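Long-range contacts in probable E3 ubiquitin-protein ligase HERC1 (Homo sapiens, PDB 4QT6), which probably acts as an E3 ubiquitin ligase, with the SPRY domain described here likely serving as a beta-sandwich module for protein recognition: residues 2-8 against 25-31; 16-22 against 146-152; 75-79 against 139-143. One frame throughout, in Å; residues are numbered along the deposited sequence. Where two conformers were deposited one is given.

Contact 1 (2-8 against 25-31); sequences FDPEKAQ and KGYGLAS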
loop_
_atom_site.group_PDB
_atom_site.type_symbol
_atom_site.label_atom_id
_atom_site.label_comp_id
_atom_site.label_asym_id
_atom_site.label_seq_id
_atom_site.Cartn_x
_atom_site.Cartn_y
_atom_site.Cartn_z
ATOM N N PHE A 2 0.115 0.932 -12.134
ATOM C CA PHE A 2 -1.211 0.953 -11.546
ATOM C C PHE A 2 -2.235 0.744 -12.635
ATOM O O PHE A 2 -2.054 1.179 -13.773
ATOM C CB PHE A 2 -1.478 2.265 -10.819
ATOM C CG PHE A 2 -0.699 2.407 -9.533
ATOM C CD1 PHE A 2 -1.178 1.808 -8.367
ATOM C CD2 PHE A 2 0.514 3.080 -9.483
ATOM C CE1 PHE A 2 -0.476 1.913 -7.171
ATOM C CE2 PHE A 2 1.210 3.217 -8.274
ATOM C CZ PHE A 2 0.723 2.614 -7.117
ATOM N N ASP A 3 -3.316 0.071 -12.281
ATOM C CA ASP A 3 -4.378 -0.249 -13.230
ATOM C C ASP A 3 -5.500 0.773 -13.110
ATOM O O ASP A 3 -6.166 0.828 -12.093
ATOM C CB ASP A 3 -4.902 -1.645 -12.894
ATOM C CG ASP A 3 -5.906 -2.157 -13.900
ATOM O OD1 ASP A 3 -6.419 -1.377 -14.736
ATOM O OD2 ASP A 3 -6.172 -3.388 -13.842
ATOM N N PRO A 4 -5.761 1.566 -14.165
ATOM C CA PRO A 4 -6.867 2.527 -14.023
ATOM C C PRO A 4 -8.244 1.904 -13.807
ATOM O O PRO A 4 -9.145 2.581 -13.305
ATOM C CB PRO A 4 -6.798 3.359 -15.310
ATOM C CG PRO A 4 -6.023 2.553 -16.270
ATOM C CD PRO A 4 -5.145 1.597 -15.508
ATOM N N GLU A 5 -8.407 0.635 -14.137
ATOM C CA GLU A 5 -9.664 -0.051 -13.860
ATOM C C GLU A 5 -9.816 -0.541 -12.425
ATOM O O GLU A 5 -10.918 -0.910 -12.015
ATOM C CB GLU A 5 -9.866 -1.175 -14.839
ATOM C CG GLU A 5 -10.361 -0.597 -16.157
ATOM C CD GLU A 5 -10.625 -1.646 -17.205
ATOM O OE1 GLU A 5 -11.805 -1.946 -17.453
ATOM O OE2 GLU A 5 -9.639 -2.157 -17.787
ATOM N N LYS A 6 -8.730 -0.508 -11.659
ATOM C CA LYS A 6 -8.756 -0.902 -10.251
ATOM C C LYS A 6 -8.421 0.312 -9.346
ATOM O O LYS A 6 -7.740 0.177 -8.313
ATOM C CB LYS A 6 -7.823 -2.098 -10.030
ATOM C CG LYS A 6 -8.124 -3.308 -10.907
ATOM C CD LYS A 6 -7.669 -4.660 -10.361
ATOM C CE LYS A 6 -6.170 -4.861 -10.360
ATOM N NZ LYS A 6 -5.565 -5.158 -11.695
ATOM N N ALA A 7 -8.842 1.498 -9.774
ATOM C CA ALA A 7 -8.609 2.746 -9.038
ATOM C C ALA A 7 -9.945 3.434 -8.790
ATOM O O ALA A 7 -10.795 3.488 -9.679
ATOM C CB ALA A 7 -7.699 3.661 -9.817
ATOM N N GLN A 8 -10.109 3.959 -7.580
ATOM C CA GLN A 8 -11.313 4.674 -7.164
ATOM C C GLN A 8 -10.876 6.005 -6.556
ATOM O O GLN A 8 -10.095 6.031 -5.595
ATOM C CB GLN A 8 -12.064 3.801 -6.159
ATOM C CG GLN A 8 -13.193 4.473 -5.415
ATOM C CD GLN A 8 -14.444 4.678 -6.250
ATOM O OE1 GLN A 8 -14.518 4.325 -7.435
ATOM N NE2 GLN A 8 -15.451 5.257 -5.618
ATOM N N LYS A 25 -12.104 9.795 -0.200
ATOM C CA LYS A 25 -11.153 8.706 0.050
ATOM C C LYS A 25 -11.103 7.757 -1.146
ATOM O O LYS A 25 -12.079 7.593 -1.889
ATOM C CB LYS A 25 -11.531 7.951 1.317
ATOM C CG LYS A 25 -11.539 8.819 2.569
ATOM C CD LYS A 25 -11.773 7.956 3.786
ATOM C CE LYS A 25 -12.067 8.759 5.036
ATOM N NZ LYS A 25 -12.218 7.810 6.171
ATOM N N GLY A 26 -9.954 7.102 -1.349
ATOM C CA GLY A 26 -9.810 6.298 -2.557
ATOM C C GLY A 26 -8.701 5.271 -2.474
ATOM O O GLY A 26 -8.005 5.194 -1.463
ATOM N N TYR A 27 -8.536 4.511 -3.557
ATOM C CA TYR A 27 -7.492 3.482 -3.633
ATOM C C TYR A 27 -7.104 3.228 -5.075
ATOM O O TYR A 27 -7.814 3.588 -6.015
ATOM C CB TYR A 27 -7.960 2.163 -2.998
ATOM C CG TYR A 27 -9.117 1.530 -3.726
ATOM C CD1 TYR A 27 -8.915 0.781 -4.872
ATOM C CD2 TYR A 27 -10.413 1.734 -3.306
ATOM C CE1 TYR A 27 -9.974 0.256 -5.579
ATOM C CE2 TYR A 27 -11.471 1.182 -3.978
ATOM C CZ TYR A 27 -11.256 0.462 -5.120
ATOM O OH TYR A 27 -12.312 -0.094 -5.807
ATOM N N GLY A 28 -5.974 2.563 -5.223
ATOM C CA GLY A 28 -5.596 1.997 -6.500
ATOM C C GLY A 28 -4.718 0.769 -6.326
ATOM O O GLY A 28 -3.836 0.742 -5.474
ATOM N N LEU A 29 -4.997 -0.225 -7.153
ATOM C CA LEU A 29 -4.235 -1.466 -7.230
ATOM C C LEU A 29 -3.347 -1.528 -8.457
ATOM O O LEU A 29 -3.659 -0.952 -9.510
ATOM C CB LEU A 29 -5.164 -2.685 -7.259
ATOM C CG LEU A 29 -5.733 -3.163 -5.911
ATOM C CD1 LEU A 29 -6.530 -2.099 -5.159
ATOM C CD2 LEU A 29 -6.587 -4.391 -6.183
ATOM N N ALA A 30 -2.279 -2.306 -8.326
ATOM C CA ALA A 30 -1.392 -2.583 -9.437
ATOM C C ALA A 30 -2.082 -3.442 -10.485
ATOM O O ALA A 30 -3.071 -4.140 -10.215
ATOM C CB ALA A 30 -0.133 -3.254 -8.952
ATOM N N SER A 31 -1.504 -3.459 -11.679
ATOM C CA SER A 31 -2.051 -4.248 -12.759
ATOM C C SER A 31 -2.016 -5.751 -12.530
ATOM O O SER A 31 -3.019 -6.476 -12.793
ATOM C CB SER A 31 -1.292 -3.903 -14.050
ATOM O OG SER A 31 -1.467 -2.546 -14.391
HETATM O O HOH W 1 -4.821 1.689 -9.713
#
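Residues 2-8 and 25-31 form an antiparallel pairing at the margin of the six-stranded sheet, where the interrupted strand 2-8 is outermost and strand 26-30 is its neighbour. The pairing comes in two pieces. D3 N donates to L29 O (3.0 Å) next to the non-hydrogen-bonded pair F2-A30. Q8 and Y27 form a hydrogen-bonded pair, with Q8 N to Y27 O at 2.8 Å and Y27 N to Q8 O at 3.0 Å. Between these pieces the chain steps out through a type I turn from D3 to K6, braced by an Asx turn in which D3 OD1 accepts from E5 N (2.9 Å). K6 O returns to the partner strand, accepting from L29 N (3.0 Å), and water 1 bridges D3 O and L29 O. The ammonium of K6 secures the outer end: NZ forms a salt bridge with D3 OD2 (2.8 Å), donates to S31 O (3.1 Å) and more weakly to A30 O (3.1 Å). Q8 CB lies over a face of the Y27 ring, a CH-pi contact, while a CB on G26 would fall 2.2 Å from Q8 O, a clash. The CA-to-CB bond of F2 points away from strand 26-30, yet its ring edge meets G28 O (CE1 to O 3.9 Å); the side chain packs on V140 and I153 between the sheets. Such a broken edge strand belongs here to the SPRY (B30.2) beta-sandwich.

Contact 2 (16-22 against 146-152); sequences QILTHGS and NPGEKVK. With ARF (formamide), chain H.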
loop_
_atom_site.group_PDB
_atom_site.type_symbol
_atom_site.label_atom_id
_atom_site.label_comp_id
_atom_site.label_asym_id
_atom_site.label_seq_id
_atom_site.Cartn_x
_atom_site.Cartn_y
_atom_site.Cartn_z
ATOM N N GLN A 16 3.022 4.634 -13.699
ATOM C CA GLN A 16 3.849 4.279 -12.531
ATOM C C GLN A 16 3.372 4.942 -11.251
ATOM O O GLN A 16 3.796 4.556 -10.161
ATOM C CB GLN A 16 5.300 4.764 -12.759
ATOM C CG GLN A 16 5.986 4.327 -14.050
ATOM C CD GLN A 16 7.399 4.924 -14.199
ATOM O OE1 GLN A 16 7.759 5.915 -13.545
ATOM N NE2 GLN A 16 8.188 4.348 -15.087
ATOM N N ILE A 17 2.565 5.988 -11.372
ATOM C CA ILE A 17 2.182 6.782 -10.211
ATOM C C ILE A 17 0.683 6.750 -10.004
ATOM O O ILE A 17 -0.097 6.807 -10.961
ATOM C CB ILE A 17 2.712 8.228 -10.338
ATOM C CG1 ILE A 17 4.241 8.203 -10.149
ATOM C CG2 ILE A 17 2.086 9.204 -9.341
ATOM C CD1 ILE A 17 4.914 9.470 -10.608
ATOM N N LEU A 18 0.281 6.656 -8.736
ATOM C CA LEU A 18 -1.113 6.782 -8.375
ATOM C C LEU A 18 -1.277 8.108 -7.656
ATOM O O LEU A 18 -0.579 8.388 -6.659
ATOM C CB LEU A 18 -1.571 5.629 -7.468
ATOM C CG LEU A 18 -3.071 5.606 -7.173
ATOM C CD1 LEU A 18 -3.832 5.102 -8.377
ATOM C CD2 LEU A 18 -3.361 4.737 -5.944
ATOM N N THR A 19 -2.197 8.921 -8.167
ATOM C CA THR A 19 -2.462 10.236 -7.619
ATOM C C THR A 19 -3.857 10.294 -7.030
ATOM O O THR A 19 -4.819 9.890 -7.681
ATOM C CB THR A 19 -2.299 11.307 -8.726
ATOM O OG1 THR A 19 -0.946 11.288 -9.188
ATOM C CG2 THR A 19 -2.683 12.705 -8.212
ATOM N N HIS A 20 -3.968 10.812 -5.805
ATOM C CA HIS A 20 -5.248 10.896 -5.138
ATOM C C HIS A 20 -6.031 12.012 -5.824
ATOM O O HIS A 20 -5.531 13.130 -5.942
ATOM C CB HIS A 20 -5.065 11.205 -3.662
ATOM C CG HIS A 20 -6.332 11.203 -2.888
ATOM N ND1 HIS A 20 -6.440 11.784 -1.639
ATOM C CD2 HIS A 20 -7.552 10.688 -3.170
ATOM C CE1 HIS A 20 -7.666 11.606 -1.185
ATOM N NE2 HIS A 20 -8.367 10.972 -2.103
ATOM N N GLY A 21 -7.203 11.673 -6.340
ATOM C CA GLY A 21 -8.000 12.604 -7.136
ATOM C C GLY A 21 -9.220 13.089 -6.394
ATOM O O GLY A 21 -9.241 13.146 -5.161
ATOM N N SER A 22 -10.238 13.458 -7.169
ATOM C CA SER A 22 -11.494 13.943 -6.613
ATOM C C SER A 22 -12.383 12.794 -6.155
ATOM O O SER A 22 -12.246 11.659 -6.609
ATOM C CB SER A 22 -12.249 14.763 -7.670
ATOM O OG SER A 22 -12.767 13.922 -8.700
ATOM N N ASN A 146 -9.146 15.452 0.657
ATOM C CA ASN A 146 -8.693 16.283 -0.430
ATOM C C ASN A 146 -7.738 15.536 -1.348
ATOM O O ASN A 146 -6.987 14.667 -0.898
ATOM C CB ASN A 146 -7.964 17.507 0.109
ATOM C CG ASN A 146 -8.886 18.468 0.832
ATOM O OD1 ASN A 146 -10.105 18.405 0.693
ATOM N ND2 ASN A 146 -8.300 19.370 1.604
ATOM N N PRO A 147 -7.752 15.891 -2.634
ATOM C CA PRO A 147 -6.802 15.318 -3.581
ATOM C C PRO A 147 -5.345 15.705 -3.331
ATOM O O PRO A 147 -5.054 16.644 -2.577
ATOM C CB PRO A 147 -7.245 15.889 -4.922
ATOM C CG PRO A 147 -8.050 17.099 -4.597
ATOM C CD PRO A 147 -8.670 16.852 -3.271
ATOM N N GLY A 148 -4.436 14.987 -3.984
ATOM C CA GLY A 148 -3.073 15.479 -4.173
ATOM C C GLY A 148 -1.893 14.590 -3.886
ATOM O O GLY A 148 -0.792 14.820 -4.416
ATOM N N GLU A 149 -2.076 13.615 -3.007
ATOM C CA GLU A 149 -0.966 12.739 -2.655
ATOM C C GLU A 149 -0.587 11.938 -3.883
ATOM O O GLU A 149 -1.438 11.681 -4.724
ATOM C CB GLU A 149 -1.333 11.761 -1.548
ATOM C CG GLU A 149 -1.707 12.356 -0.196
ATOM C CD GLU A 149 -3.178 12.669 -0.069
ATOM O OE1 GLU A 149 -3.914 12.603 -1.066
ATOM O OE2 GLU A 149 -3.607 12.993 1.048
ATOM N N LYS A 150 0.679 11.534 -3.968
ATOM C CA LYS A 150 1.172 10.730 -5.092
ATOM C C LYS A 150 2.138 9.654 -4.627
ATOM O O LYS A 150 3.047 9.928 -3.839
ATOM C CB LYS A 150 1.881 11.600 -6.145
ATOM C CG LYS A 150 1.012 12.643 -6.807
ATOM C CD LYS A 150 1.790 13.297 -7.937
ATOM C CE LYS A 150 1.002 14.472 -8.510
ATOM N NZ LYS A 150 1.379 14.823 -9.903
ATOM N N VAL A 151 1.933 8.429 -5.100
ATOM C CA VAL A 151 2.812 7.292 -4.762
ATOM C C VAL A 151 3.241 6.593 -6.039
ATOM O O VAL A 151 2.406 6.287 -6.901
ATOM C CB VAL A 151 2.080 6.283 -3.835
ATOM C CG1 VAL A 151 2.963 5.085 -3.474
ATOM C CG2 VAL A 151 1.600 6.977 -2.566
ATOM N N LYS A 152 4.531 6.298 -6.139
ATOM C CA LYS A 152 5.089 5.568 -7.254
ATOM C C LYS A 152 5.314 4.104 -6.881
ATOM O O LYS A 152 5.837 3.815 -5.800
ATOM C CB LYS A 152 6.422 6.203 -7.655
ATOM C CG LYS A 152 7.116 5.535 -8.825
ATOM C CD LYS A 152 8.324 6.326 -9.288
ATOM C CE LYS A 152 9.027 5.601 -10.419
ATOM N NZ LYS A 152 10.040 6.436 -11.122
HETATM N N ARF H . -11.803 10.828 -9.289
HETATM C C ARF H . -10.562 10.954 -9.767
HETATM O O ARF H . -10.076 12.071 -9.881
#
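N146 leads into P147, whose CA sits over a face of the H20 ring and whose CB is 3.4 Å from both H20 O and G21 O. G148 follows with a positive phi of 133°, readily adopted by glycine, and its N donates to H20 O (2.9 Å). At E149 backbone and side chain both engage the same residue: O accepts from H20 N (2.9 Å) and OE1 from H20 ND1 (2.7 Å), while OE2 is bound to S144. Strand 150-152 then runs antiparallel to strand 17-20, their axes 4.6 Å apart. K150 pairs with T19 without backbone bonds; K150 NZ and T19 OG1 both reach E13. V151 and L18 form the hydrogen-bonded pair, L18 N to V151 O at 2.8 Å and V151 N to L18 O at 3.0 Å, with their side chains turned onto V140 of the opposing sheet. K152 packs its CB against I17 CG1 (3.9 Å), and its NZ makes a weak bond to Q16 OE1 (3.4 Å). Beyond the pairing, S22 N holds a formamide oxygen at 3.1 Å. Because H20 NE2 is also bound, to the carbonyl of G24, both ring nitrogens appear to donate, consistent with a buried, protonated histidine neutralised by E149.

Contact 3 (75-79 against 139-143); sequences MWLYR and CVMFY. With ARF (formamide), chain B; ARF (formamide), chain C.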
loop_
_atom_site.group_PDB
_atom_site.type_symbol
_atom_site.label_atom_id
_atom_site.label_comp_id
_atom_site.label_asym_id
_atom_site.label_seq_id
_atom_site.Cartn_x
_atom_site.Cartn_y
_atom_site.Cartn_z
HETATM N N MSE A 75 -7.851 -5.562 2.435
HETATM C CA MSE A 75 -6.499 -4.997 2.321
HETATM C C MSE A 75 -5.687 -5.264 3.562
HETATM O O MSE A 75 -6.217 -5.481 4.666
HETATM C CB MSE A 75 -6.547 -3.488 2.061
HETATM C CG MSE A 75 -7.522 -3.153 0.938
HETATM SE SE MSE A 75 -7.436 -1.205 0.581
HETATM C CE MSE A 75 -8.043 -1.310 -1.274
ATOM N N TRP A 76 -4.389 -5.247 3.386
ATOM C CA TRP A 76 -3.412 -5.307 4.460
ATOM C C TRP A 76 -2.586 -4.040 4.307
ATOM O O TRP A 76 -1.896 -3.853 3.287
ATOM C CB TRP A 76 -2.502 -6.529 4.300
ATOM C CG TRP A 76 -3.073 -7.867 4.701
ATOM C CD1 TRP A 76 -2.783 -8.550 5.853
ATOM C CD2 TRP A 76 -3.959 -8.705 3.955
ATOM N NE1 TRP A 76 -3.459 -9.726 5.881
ATOM C CE2 TRP A 76 -4.173 -9.875 4.728
ATOM C CE3 TRP A 76 -4.626 -8.581 2.733
ATOM C CZ2 TRP A 76 -5.007 -10.898 4.303
ATOM C CZ3 TRP A 76 -5.449 -9.615 2.312
ATOM C CH2 TRP A 76 -5.619 -10.766 3.091
ATOM N N LEU A 77 -2.664 -3.139 5.279
ATOM C CA LEU A 77 -2.209 -1.773 5.068
ATOM C C LEU A 77 -1.241 -1.290 6.121
ATOM O O LEU A 77 -1.307 -1.681 7.293
ATOM C CB LEU A 77 -3.395 -0.824 5.010
ATOM C CG LEU A 77 -4.369 -1.039 3.872
ATOM C CD1 LEU A 77 -5.618 -0.184 4.059
ATOM C CD2 LEU A 77 -3.707 -0.749 2.528
ATOM N N TYR A 78 -0.380 -0.376 5.697
ATOM C CA TYR A 78 0.685 0.215 6.498
ATOM C C TYR A 78 0.567 1.734 6.315
ATOM O O TYR A 78 0.631 2.277 5.199
ATOM C CB TYR A 78 2.038 -0.382 6.039
ATOM C CG TYR A 78 3.331 0.155 6.589
ATOM C CD1 TYR A 78 3.417 0.642 7.886
ATOM C CD2 TYR A 78 4.512 0.066 5.840
ATOM C CE1 TYR A 78 4.626 1.123 8.378
ATOM C CE2 TYR A 78 5.722 0.530 6.333
ATOM C CZ TYR A 78 5.774 1.043 7.614
ATOM O OH TYR A 78 6.992 1.513 8.086
ATOM N N ARG A 79 0.342 2.415 7.436
ATOM C CA ARG A 79 -0.052 3.830 7.449
ATOM C C ARG A 79 1.137 4.784 7.623
ATOM O O ARG A 79 1.914 4.669 8.596
ATOM C CB ARG A 79 -1.076 4.020 8.576
ATOM C CG ARG A 79 -1.623 5.416 8.761
ATOM C CD ARG A 79 -2.691 5.392 9.846
ATOM N NE ARG A 79 -3.103 6.723 10.275
ATOM C CZ ARG A 79 -3.632 7.004 11.469
ATOM N NH1 ARG A 79 -3.811 6.041 12.383
ATOM N NH2 ARG A 79 -3.972 8.257 11.751
ATOM N N CYS A 139 -1.039 -2.287 -3.538
ATOM C CA CYS A 139 -2.037 -1.209 -3.491
ATOM C C CYS A 139 -1.629 -0.043 -2.649
ATOM O O CYS A 139 -0.763 -0.136 -1.805
ATOM C CB CYS A 139 -3.380 -1.708 -2.969
ATOM S SG CYS A 139 -3.429 -2.089 -1.219
ATOM N N VAL A 140 -2.321 1.058 -2.897
ATOM C CA VAL A 140 -2.196 2.296 -2.154
ATOM C C VAL A 140 -3.615 2.730 -1.856
ATOM O O VAL A 140 -4.502 2.576 -2.702
ATOM C CB VAL A 140 -1.463 3.352 -3.007
ATOM C CG1 VAL A 140 -1.461 4.702 -2.327
ATOM C CG2 VAL A 140 -0.048 2.885 -3.305
HETATM N N MSE A 141 -3.837 3.257 -0.653
HETATM C CA MSE A 141 -5.146 3.806 -0.267
HETATM C C MSE A 141 -4.915 5.171 0.333
HETATM O O MSE A 141 -3.918 5.368 1.022
HETATM C CB MSE A 141 -5.758 2.816 0.731
HETATM C CG MSE A 141 -7.199 3.065 1.168
HETATM SE SE MSE A 141 -7.350 4.324 2.686
HETATM C CE MSE A 141 -5.668 4.007 3.647
ATOM N N PHE A 142 -5.827 6.106 0.079
ATOM C CA PHE A 142 -5.779 7.425 0.683
ATOM C C PHE A 142 -7.040 7.663 1.505
ATOM O O PHE A 142 -8.146 7.502 0.988
ATOM C CB PHE A 142 -5.685 8.483 -0.410
ATOM C CG PHE A 142 -4.535 8.292 -1.361
ATOM C CD1 PHE A 142 -3.218 8.530 -0.959
ATOM C CD2 PHE A 142 -4.779 7.912 -2.683
ATOM C CE1 PHE A 142 -2.174 8.358 -1.846
ATOM C CE2 PHE A 142 -3.722 7.740 -3.582
ATOM C CZ PHE A 142 -2.431 7.956 -3.152
ATOM N N TYR A 143 -6.864 8.029 2.773
ATOM C CA TYR A 143 -8.011 8.301 3.657
ATOM C C TYR A 143 -8.254 9.773 3.863
ATOM O O TYR A 143 -9.196 10.153 4.586
ATOM C CB TYR A 143 -7.901 7.571 5.002
ATOM C CG TYR A 143 -6.654 7.862 5.789
ATOM C CD1 TYR A 143 -6.561 8.991 6.587
ATOM C CD2 TYR A 143 -5.556 7.017 5.732
ATOM C CE1 TYR A 143 -5.418 9.270 7.289
ATOM C CE2 TYR A 143 -4.403 7.282 6.450
ATOM C CZ TYR A 143 -4.346 8.396 7.253
ATOM O OH TYR A 143 -3.213 8.645 7.973
HETATM N N ARF B . -2.727 12.496 9.365
HETATM C C ARF B . -3.259 11.593 10.185
HETATM O O ARF B . -3.486 10.455 9.801
HETATM N N ARF C . 8.999 -0.556 8.381
HETATM C C ARF C . 9.826 -0.764 9.412
HETATM O O ARF C . 9.736 -0.059 10.410
#
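Strands 75-79 and 139-142 meet through side chains alone, their axes 8.4 Å apart at closest approach and inclined by 63°. The CA-to-CB bonds of M75 and L77, and of C139, M141 and Y143, point toward the other segment; that of R79 points sideways. Selenomethionine M75, with chi1 m and chi2 t, carries its SE to 4.3 Å from CG of selenomethionine M141 and to 4.5 Å from C139 SG. L77, in the mt rotamer, spreads its two methyls over different partners: CD2 lies 4.0 Å from C139 SG and CD1 4.2 Å from M141 CE. C139, chi1 p, presents SG to both L77 and M75. M141 starts t, bends at chi2 (-86°) and has chi3 between wells at -30°; two conformers were deposited, this being one. These apolar groups reach across strand 55-60, which lies between the two strands in the six-stranded sheet of the SPRY beta-sandwich; C139 and M75 both touch S60, and M141 touches C56. The alternate residues turn toward the second sheet: Y78 stacks on F117, and V140 packs on V151. At their C-terminal ends the segments become polar. R79 is fully extended (chi1 to chi3 all t), which brings NE to 3.0 Å from Y143 OH in a hydrogen bond, while NH1 is bound to Y86. Y143, chi1 p, stacks on H69 and donates through OH to a formamide oxygen (2.6 Å), which also accepts from R79 NH2 at 3.0 Å; N52, E53 and Y81 also line this formamide site. A second formamide N donates to Y78 OH (2.9 Å).

From the N terminus, contact 1 opens first and closes a short loop at strand 26-30. Contact 2 starts within that loop, at 16-22, and ends far downstream at 146-152, so the two cross. Contact 3 opens only after contact 1 has closed and lies wholly within the long span bounded by contact 2. Contacts 1 and 3 belong to the six-stranded sheet, where strands 26-30 and 137-142 are direct neighbours: G26 O and F142 N, like G28 N and V140 O, are probably hydrogen-bonded. Contact 2 lies in the seven-stranded sheet opposite. V140 and F142 pack against L18, H20, E149 and V151, joining both layers of the sandwich.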